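Local coordinates for glycosyl hydrolase family 62 protein (Coprinopsis cinerea, PDB 5B6T) that probably hydrolyses alpha-L-arabinofuranosyl linkages, releasing arabinose side groups from arabinoxylan, as an alpha-L-arabinofuranosidase of glycoside hydrolase family 62, at residues H154-D159 and T229-P234; A197-I202 and Y208-E213. All coordinates share one frame; numbering follows the deposited sequence.

Contact 1. Residues H154-D159 and T229-P234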
loop_
_atom_site.group_PDB
_atom_site.type_symbol
_atom_site.label_atom_id
_atom_site.label_comp_id
_atom_site.label_asym_id
_atom_site.label_seq_id
_atom_site.Cartn_x
_atom_site.Cartn_y
_atom_site.Cartn_z
ATOM N N HIS A 154 -3.987 -7.092 -13.203
ATOM C CA HIS A 154 -5.110 -6.349 -12.651
ATOM C C HIS A 154 -4.614 -5.063 -12.017
ATOM O O HIS A 154 -3.569 -5.060 -11.360
ATOM C CB HIS A 154 -5.868 -7.193 -11.594
ATOM C CG HIS A 154 -6.369 -8.503 -12.135
ATOM N ND1 HIS A 154 -7.659 -8.670 -12.583
ATOM C CD2 HIS A 154 -5.754 -9.692 -12.307
ATOM C CE1 HIS A 154 -7.807 -9.909 -13.029
ATOM N NE2 HIS A 154 -6.672 -10.554 -12.842
ATOM N N LEU A 155 -5.386 -4.009 -12.183
ATOM C CA LEU A 155 -5.056 -2.719 -11.609
ATOM C C LEU A 155 -6.233 -2.252 -10.758
ATOM O O LEU A 155 -7.338 -1.974 -11.266
ATOM C CB LEU A 155 -4.738 -1.717 -12.730
ATOM C CG LEU A 155 -4.500 -0.260 -12.293
ATOM C CD1 LEU A 155 -3.322 -0.138 -11.333
ATOM C CD2 LEU A 155 -4.286 0.647 -13.489
ATOM N N PHE A 156 -6.003 -2.226 -9.455
ATOM C CA PHE A 156 -6.995 -1.783 -8.498
ATOM C C PHE A 156 -6.767 -0.329 -8.118
ATOM O O PHE A 156 -5.644 0.159 -8.078
ATOM C CB PHE A 156 -6.929 -2.624 -7.213
ATOM C CG PHE A 156 -7.376 -4.053 -7.382
ATOM C CD1 PHE A 156 -6.507 -5.059 -7.861
ATOM C CD2 PHE A 156 -8.664 -4.399 -7.054
ATOM C CE1 PHE A 156 -6.953 -6.366 -7.987
ATOM C CE2 PHE A 156 -9.093 -5.699 -7.173
ATOM C CZ PHE A 156 -8.242 -6.678 -7.635
ATOM N N SER A 157 -7.845 0.345 -7.745
ATOM C CA SER A 157 -7.787 1.711 -7.267
ATOM C C SER A 157 -9.056 2.029 -6.456
ATOM O O SER A 157 -10.085 1.343 -6.562
ATOM C CB SER A 157 -7.586 2.671 -8.459
ATOM O OG SER A 157 -8.728 2.733 -9.295
ATOM N N SER A 158 -8.962 3.095 -5.662
ATOM C CA SER A 158 -10.032 3.568 -4.811
ATOM C C SER A 158 -10.455 4.997 -5.130
ATOM O O SER A 158 -9.746 5.723 -5.800
ATOM C CB SER A 158 -9.550 3.507 -3.352
ATOM O OG SER A 158 -9.326 2.179 -2.980
ATOM N N ASP A 159 -11.631 5.410 -4.622
ATOM C CA ASP A 159 -12.060 6.778 -4.826
ATOM C C ASP A 159 -12.352 7.566 -3.554
ATOM O O ASP A 159 -12.910 8.653 -3.634
ATOM C CB ASP A 159 -13.258 6.848 -5.786
ATOM C CG ASP A 159 -14.470 6.089 -5.299
ATOM O OD1 ASP A 159 -14.477 5.565 -4.163
ATOM O OD2 ASP A 159 -15.468 6.082 -6.061
ATOM N N THR A 229 -11.095 -17.058 -4.500
ATOM C CA THR A 229 -10.313 -17.922 -5.379
ATOM C C THR A 229 -9.817 -17.181 -6.621
ATOM O O THR A 229 -8.996 -17.711 -7.363
ATOM C CB THR A 229 -11.130 -19.153 -5.831
ATOM O OG1 THR A 229 -12.284 -18.731 -6.513
ATOM C CG2 THR A 229 -11.535 -19.928 -4.657
ATOM N N SER A 230 -10.339 -15.991 -6.906
ATOM C CA SER A 230 -9.887 -15.211 -8.063
ATOM C C SER A 230 -9.590 -13.774 -7.676
ATOM O O SER A 230 -10.246 -13.181 -6.813
ATOM C CB SER A 230 -10.997 -15.196 -9.115
ATOM O OG SER A 230 -10.691 -14.343 -10.212
ATOM N N ILE A 231 -8.649 -13.182 -8.384
ATOM C CA ILE A 231 -8.380 -11.758 -8.233
ATOM C C ILE A 231 -9.633 -10.937 -8.587
ATOM O O ILE A 231 -9.844 -9.845 -8.036
ATOM C CB ILE A 231 -7.151 -11.346 -9.088
ATOM C CG1 ILE A 231 -5.873 -12.085 -8.626
ATOM C CG2 ILE A 231 -6.965 -9.836 -9.025
ATOM C CD1 ILE A 231 -4.717 -12.041 -9.615
ATOM N N ALA A 232 -10.457 -11.449 -9.497
ATOM C CA ALA A 232 -11.694 -10.794 -9.909
ATOM C C ALA A 232 -12.858 -10.995 -8.946
ATOM O O ALA A 232 -13.941 -10.480 -9.186
ATOM C CB ALA A 232 -12.090 -11.263 -11.304
ATOM N N GLY A 233 -12.637 -11.685 -7.827
ATOM C CA GLY A 233 -13.688 -11.907 -6.853
ATOM C C GLY A 233 -14.540 -13.088 -7.277
ATOM O O GLY A 233 -14.176 -13.840 -8.178
ATOM N N PRO A 234 -15.675 -13.298 -6.598
ATOM C CA PRO A 234 -16.266 -12.529 -5.525
ATOM C C PRO A 234 -15.447 -12.673 -4.230
ATOM O O PRO A 234 -14.812 -13.699 -4.003
ATOM C CB PRO A 234 -17.652 -13.174 -5.388
ATOM C CG PRO A 234 -17.430 -14.597 -5.731
ATOM C CD PRO A 234 -16.317 -14.619 -6.753
#
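The carbonyl oxygen of Ser230 accepts from Gly233 N at 3.0 Å, closing the type I turn that presents Ile231 to the rings of His154 and Phe156; Ser228 OG is a further partner of this oxygen and also reaches Pro234 O. A second bond tightens the same turn: Ser230 OG accepts from Ala232 N at 3.0 Å, an ST turn with an N-H...O angle of 148°. Gly233 ends the turn at backbone angles where a side chain would jam against the preceding carbonyl oxygen, and a cis peptide bond leads into Pro234.

No hydrogen bond crosses from the turn to the strand, and Ile231 makes the contact chiefly with its hydrocarbon branches. Its CG2 methyl sits over one face of the His154 imidazole, displaced toward the rim, in a CH-pi contact 3.6 Å from the ring centroid and 19° off the normal. The methyl comes nearest to His154 at CG, whereas Ile231 CD1 reaches the ring near its CD2, at 3.7 Å. Chi1 of Ile231 (-62°) sets CG1 anti to the carbonyl carbon and CG2 anti to the backbone N; from there CG2 touches both rings, meeting Phe156 CE1 at 3.6 Å. Phe156 also turns its edge to the turn: Ile231 O lies in the ring plane, 3.6 Å from Phe156 CZ, where the slightly positive C-H rim can meet a carbonyl oxygen.

The polar side of His154 is served within its own sheet, ND1 bonding to Arg166 NH1 on strand 163-170. Because an arginine donates to ND1, that nitrogen is probably unprotonated and the imidazole neutral. Ile147 on strand 142-148 packs against both Phe156 and Ile231. The loop between strands 221-228 and 236-237 is thus laid against a strand of the preceding sheet through an apolar, CH-pi joint.

Contact 2. Residues A197-I202 and Y208-E213; sequences ANVYRI and YLLLHE
Ala197 precedes the first bridged pair, its CA against Leu211 O in a CA-H...O contact, while its CB touches His212 CD2 at 4.0 Å. Asn198 is bonded both ways to Leu211. Its N reaches Leu211 O from above the carbonyl plane, and its O receives Leu211 N at 2.8 Å; Asn198 OD1 lies against Leu211 CD1 but bonds to Tyr286 OH. Val199, in a non-hydrogen-bonded pair with Leu210, rests CG2 on Leu210 CD1 at 3.8 Å. Tyr200 repeats the pair of hydrogen bonds with Leu209, both donors now in the carbonyl planes, and its OH goes to Leu268 N. Arg201, its chain bent at chi2 (62°), lays CD over the Tyr208 ring, 4.0 Å from the centroid. One water joins Arg201 NH1 at 3.1 Å to Tyr208 OH at 2.7 Å, and Arg201 NH2 bonds to Ser205 O in the loop that connects the strands. Ile202 crosses Leu209 at about a right angle, CD1 being 3.9 Å from Leu209 CB.

The result is an antiparallel beta hairpin within one blade of the five-bladed beta-propeller known for family 62, the side chain of Asn198 lying about 5 Å from the bound calcium ion.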
loop_
_atom_site.group_PDB
_atom_site.type_symbol
_atom_site.label_atom_id
_atom_site.label_comp_id
_atom_site.label_asym_id
_atom_site.label_seq_id
_atom_site.Cartn_x
_atom_site.Cartn_y
_atom_site.Cartn_z
ATOM N N ALA A 197 -6.148 -0.224 -0.704
ATOM C CA ALA A 197 -6.213 -1.665 -0.957
ATOM C C ALA A 197 -4.812 -2.322 -1.001
ATOM O O ALA A 197 -3.840 -1.721 -1.418
ATOM C CB ALA A 197 -6.950 -1.953 -2.254
ATOM N N ASN A 198 -4.759 -3.567 -0.525
ATOM C CA ASN A 198 -3.697 -4.515 -0.873
ATOM C C ASN A 198 -4.351 -5.778 -1.392
ATOM O O ASN A 198 -5.395 -6.209 -0.883
ATOM C CB ASN A 198 -2.823 -4.951 0.321
ATOM C CG ASN A 198 -2.212 -3.804 1.107
ATOM O OD1 ASN A 198 -2.599 -3.585 2.257
ATOM N ND2 ASN A 198 -1.208 -3.145 0.551
ATOM N N VAL A 199 -3.750 -6.357 -2.420
ATOM C CA VAL A 199 -4.213 -7.621 -2.980
ATOM C C VAL A 199 -3.014 -8.550 -3.201
ATOM O O VAL A 199 -2.063 -8.191 -3.866
ATOM C CB VAL A 199 -5.016 -7.447 -4.277
ATOM C CG1 VAL A 199 -5.702 -8.765 -4.638
ATOM C CG2 VAL A 199 -6.023 -6.337 -4.105
ATOM N N TYR A 200 -3.084 -9.747 -2.583
ATOM C CA TYR A 200 -1.979 -10.706 -2.608
ATOM C C TYR A 200 -2.418 -12.111 -2.982
ATOM O O TYR A 200 -3.548 -12.500 -2.682
ATOM C CB TYR A 200 -1.350 -10.803 -1.243
ATOM C CG TYR A 200 -0.745 -9.520 -0.720
ATOM C CD1 TYR A 200 0.442 -9.033 -1.233
ATOM C CD2 TYR A 200 -1.362 -8.811 0.295
ATOM C CE1 TYR A 200 1.023 -7.877 -0.740
ATOM C CE2 TYR A 200 -0.789 -7.670 0.814
ATOM C CZ TYR A 200 0.407 -7.186 0.269
ATOM O OH TYR A 200 0.964 -6.034 0.796
ATOM N N ARG A 201 -1.521 -12.850 -3.638
ATOM C CA ARG A 201 -1.677 -14.311 -3.783
ATOM C C ARG A 201 -1.226 -14.961 -2.491
ATOM O O ARG A 201 -0.160 -14.636 -1.955
ATOM C CB ARG A 201 -0.841 -14.820 -4.940
ATOM C CG ARG A 201 -0.754 -16.333 -5.063
ATOM C CD ARG A 201 -2.111 -16.974 -5.302
ATOM N NE ARG A 201 -2.016 -18.430 -5.242
ATOM C CZ ARG A 201 -1.500 -19.196 -6.205
ATOM N NH1 ARG A 201 -1.031 -18.663 -7.328
ATOM N NH2 ARG A 201 -1.447 -20.523 -6.035
ATOM N N ILE A 202 -2.021 -15.891 -1.974
ATOM C CA ILE A 202 -1.665 -16.600 -0.725
ATOM C C ILE A 202 -0.924 -17.869 -1.119
ATOM O O ILE A 202 -1.545 -18.802 -1.633
ATOM C CB ILE A 202 -2.901 -16.928 0.137
ATOM C CG1 ILE A 202 -3.694 -15.665 0.465
ATOM C CG2 ILE A 202 -2.482 -17.622 1.422
ATOM C CD1 ILE A 202 -5.092 -15.917 1.027
ATOM N N TYR A 208 -6.615 -15.705 -2.941
ATOM C CA TYR A 208 -6.107 -14.344 -2.857
ATOM C C TYR A 208 -6.651 -13.666 -1.611
ATOM O O TYR A 208 -7.748 -13.996 -1.127
ATOM C CB TYR A 208 -6.493 -13.563 -4.113
ATOM C CG TYR A 208 -5.877 -14.186 -5.347
ATOM C CD1 TYR A 208 -6.509 -15.235 -5.991
ATOM C CD2 TYR A 208 -4.629 -13.782 -5.823
ATOM C CE1 TYR A 208 -5.949 -15.848 -7.097
ATOM C CE2 TYR A 208 -4.049 -14.394 -6.926
ATOM C CZ TYR A 208 -4.712 -15.436 -7.552
ATOM O OH TYR A 208 -4.144 -16.064 -8.640
ATOM N N LEU A 209 -5.872 -12.728 -1.099
ATOM C CA LEU A 209 -6.215 -11.911 0.085
ATOM C C LEU A 209 -6.408 -10.444 -0.348
ATOM O O LEU A 209 -5.543 -9.885 -0.990
ATOM C CB LEU A 209 -5.080 -11.991 1.094
ATOM C CG LEU A 209 -5.225 -11.171 2.372
ATOM C CD1 LEU A 209 -6.390 -11.605 3.249
ATOM C CD2 LEU A 209 -3.934 -11.207 3.165
ATOM N N LEU A 210 -7.549 -9.853 0.032
ATOM C CA LEU A 210 -7.805 -8.409 -0.139
ATOM C C LEU A 210 -7.815 -7.752 1.241
ATOM O O LEU A 210 -8.535 -8.194 2.132
ATOM C CB LEU A 210 -9.179 -8.188 -0.780
ATOM C CG LEU A 210 -9.713 -6.754 -0.810
ATOM C CD1 LEU A 210 -8.869 -5.857 -1.691
ATOM C CD2 LEU A 210 -11.166 -6.775 -1.289
ATOM N N LEU A 211 -6.993 -6.712 1.410
ATOM C CA LEU A 211 -7.035 -5.837 2.570
ATOM C C LEU A 211 -7.508 -4.487 2.107
ATOM O O LEU A 211 -7.242 -4.083 0.982
ATOM C CB LEU A 211 -5.642 -5.665 3.201
ATOM C CG LEU A 211 -4.876 -6.961 3.470
ATOM C CD1 LEU A 211 -3.472 -6.675 4.001
ATOM C CD2 LEU A 211 -5.662 -7.913 4.389
ATOM N N HIS A 212 -8.222 -3.772 2.965
ATOM C CA HIS A 212 -8.685 -2.440 2.568
ATOM C C HIS A 212 -8.862 -1.621 3.847
ATOM O O HIS A 212 -9.365 -2.136 4.839
ATOM C CB HIS A 212 -10.031 -2.565 1.811
ATOM C CG HIS A 212 -10.366 -1.432 0.918
ATOM N ND1 HIS A 212 -10.706 -0.170 1.368
ATOM C CD2 HIS A 212 -10.465 -1.384 -0.433
ATOM C CE1 HIS A 212 -10.956 0.608 0.328
ATOM N NE2 HIS A 212 -10.848 -0.110 -0.768
ATOM N N GLU A 213 -8.426 -0.363 3.799
ATOM C CA GLU A 213 -8.544 0.553 4.932
ATOM C C GLU A 213 -9.968 1.090 5.096
ATOM O O GLU A 213 -10.685 1.304 4.096
ATOM C CB GLU A 213 -7.578 1.728 4.793
ATOM C CG GLU A 213 -7.364 2.483 6.085
ATOM C CD GLU A 213 -6.291 3.560 6.009
ATOM O OE1 GLU A 213 -5.390 3.479 5.133
ATOM O OE2 GLU A 213 -6.337 4.467 6.892
HETATM O O HOH W 1 -1.437 -15.954 -8.778
#

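Overall arrangement
Both contacts are buried, but contact 2 is nearer the middle: its centre is about 10 Å from that of the chain, against about 14 Å for contact 1. Contact 2 binds neighbouring strands of one sheet through backbone hydrogen bonds; contact 1 joins two successive sheets of the propeller by apolar and CH-pi packing, without a hydrogen bond between its segments. They meet at Tyr208, whose CE2 lies 3.4 Å from Ile231 CG1, so the isoleucine serves both sheets at once. Farther along strands 152-158 and 207-215, Ser158 OG packs near His212 NE2. The polar groups of contact 2 also reach outward, Asn198 and Tyr200 bonding to residues of the next sheet.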